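Long-range contact in Rab GDP-dissociation inhibitor (Saccharomyces cerevisiae, PDB 3CPI), which keeps Rab GTPases such as Sec4 in the GDP-bound state by blocking GDP release and extracts GDP-bound Ypt7 from vacuolar membranes: residues 310-315 with 359-364. Sequence-based numbering, arbitrary orientation.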
# COMPACT_ATOMS: atom_id res chain seq x y z
N ARG A 310 11.96 4.80 5.32
CA ARG A 310 10.72 5.52 5.61
C ARG A 310 10.98 6.63 6.62
O ARG A 310 11.61 6.41 7.65
CB ARG A 310 9.63 4.57 6.11
CG ARG A 310 9.25 3.52 5.07
CD ARG A 310 7.98 2.77 5.38
NE ARG A 310 7.68 1.83 4.30
CZ ARG A 310 8.03 0.54 4.29
NH1 ARG A 310 8.68 0.01 5.31
NH2 ARG A 310 7.70 -0.22 3.25
N ALA A 311 10.51 7.83 6.30
CA ALA A 311 10.60 8.97 7.21
C ALA A 311 9.21 9.47 7.55
O ALA A 311 8.52 10.05 6.70
CB ALA A 311 11.44 10.08 6.60
N ILE A 312 8.78 9.22 8.78
CA ILE A 312 7.51 9.75 9.28
C ILE A 312 7.76 11.17 9.81
O ILE A 312 8.44 11.36 10.83
CB ILE A 312 6.88 8.85 10.38
CG1 ILE A 312 6.64 7.43 9.84
CG2 ILE A 312 5.58 9.46 10.90
CD1 ILE A 312 6.08 6.44 10.87
N CYS A 313 7.23 12.16 9.11
CA CYS A 313 7.43 13.57 9.48
C CYS A 313 6.16 14.14 10.08
O CYS A 313 5.05 13.82 9.64
CB CYS A 313 7.85 14.40 8.27
SG CYS A 313 9.26 13.74 7.36
N ILE A 314 6.32 14.98 11.11
CA ILE A 314 5.20 15.71 11.69
C ILE A 314 5.30 17.18 11.31
O ILE A 314 6.38 17.78 11.39
CB ILE A 314 5.15 15.58 13.23
CG1 ILE A 314 4.99 14.11 13.64
CG2 ILE A 314 3.98 16.41 13.79
CD1 ILE A 314 5.03 13.87 15.14
N LEU A 315 4.18 17.73 10.87
CA LEU A 315 4.09 19.13 10.47
C LEU A 315 3.01 19.84 11.29
O LEU A 315 2.08 19.19 11.78
CB LEU A 315 3.78 19.24 8.97
CG LEU A 315 4.38 18.24 7.97
CD1 LEU A 315 3.77 18.47 6.60
CD2 LEU A 315 5.92 18.29 7.89
N HIS A 359 -2.20 19.35 13.24
CA HIS A 359 -0.99 18.59 12.88
C HIS A 359 -1.19 17.71 11.64
O HIS A 359 -2.32 17.29 11.34
CB HIS A 359 -0.54 17.72 14.06
CG HIS A 359 -0.11 18.51 15.26
ND1 HIS A 359 1.13 19.11 15.36
CD2 HIS A 359 -0.75 18.79 16.42
CE1 HIS A 359 1.23 19.73 16.52
NE2 HIS A 359 0.10 19.55 17.18
N TYR A 360 -0.10 17.44 10.93
CA TYR A 360 -0.11 16.58 9.74
C TYR A 360 0.97 15.51 9.83
O TYR A 360 2.04 15.74 10.40
CB TYR A 360 0.13 17.42 8.47
CG TYR A 360 -0.99 18.39 8.16
CD1 TYR A 360 -1.14 19.57 8.89
CD2 TYR A 360 -1.90 18.13 7.13
CE1 TYR A 360 -2.17 20.46 8.62
CE2 TYR A 360 -2.93 19.01 6.85
CZ TYR A 360 -3.06 20.18 7.59
OH TYR A 360 -4.08 21.05 7.32
N LEU A 361 0.68 14.33 9.27
CA LEU A 361 1.68 13.29 9.11
C LEU A 361 2.06 13.20 7.64
O LEU A 361 1.21 13.03 6.78
CB LEU A 361 1.18 11.94 9.61
CG LEU A 361 0.92 11.76 11.11
CD1 LEU A 361 0.12 10.49 11.37
CD2 LEU A 361 2.21 11.78 11.92
N ALA A 362 3.35 13.35 7.37
CA ALA A 362 3.88 13.21 6.02
C ALA A 362 4.91 12.09 6.04
O ALA A 362 5.97 12.24 6.64
CB ALA A 362 4.52 14.51 5.56
N ILE A 363 4.57 10.97 5.40
CA ILE A 363 5.43 9.79 5.43
C ILE A 363 6.11 9.58 4.07
O ILE A 363 5.45 9.39 3.06
CB ILE A 363 4.65 8.53 5.86
CG1 ILE A 363 3.90 8.77 7.18
CG2 ILE A 363 5.58 7.32 6.00
CD1 ILE A 363 2.45 9.25 7.03
N ILE A 364 7.44 9.63 4.08
CA ILE A 364 8.22 9.51 2.85
C ILE A 364 8.88 8.15 2.78
O ILE A 364 9.41 7.66 3.78
CB ILE A 364 9.28 10.63 2.75
CG1 ILE A 364 8.62 12.01 2.83
CG2 ILE A 364 10.11 10.50 1.47
CD1 ILE A 364 9.55 13.10 3.27
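A311, C313 and L315 pair with I364, A362 and Y360 through six backbone hydrogen bonds. Each pair is joined by two hydrogen bonds, one in each direction. A311 N to I364 O measures 2.8 Å, and A362 N to C313 O is nearly straight at 173°. This is a regular antiparallel ladder, with axes 4.6 Å apart. CA-H...O contacts lie between the pairs, as from I363 CA to A311 O at 3.4 Å, and one more closes the end, from R310 CA to I364 O.

I312-I363 and I314-L361 are the non-hydrogen-bonded pairs, and their side chains share one face of the sheet. I312 and I363 lie alongside each other, pointing the same way, with I312 CG1 4.0 Å from I363 CG2. In I363, CG1 stands anti to the carbonyl carbon (chi1 -52°), which brings it against both branches of I312. With an alanine in place of I363, the branches that lie against I312 CG1 and CG2 would be gone, which would probably open a gap beside it. L361 CD2 packs 4.0 Å from I314 CG1 and also touches I312 CG2.

The other face carries A311, C313, L315, Y360, A362 and I364. C313 SG meets I364 CD1 at 4.1 Å. L315 CD1 reaches diagonally to the methyl of A362, at 4.2 Å.

Both strands are interior to the mixed sheet. Strand 389-400 bonds to the far edge of 310-315, and strand 343-349 flanks 359-364. F381 of helix 378-381 packs on A311, C313 and I364. At one end the guanidinium of R310 bonds to the backbone oxygens of Y415 and D416; at the other, the ring of H359 meets F74.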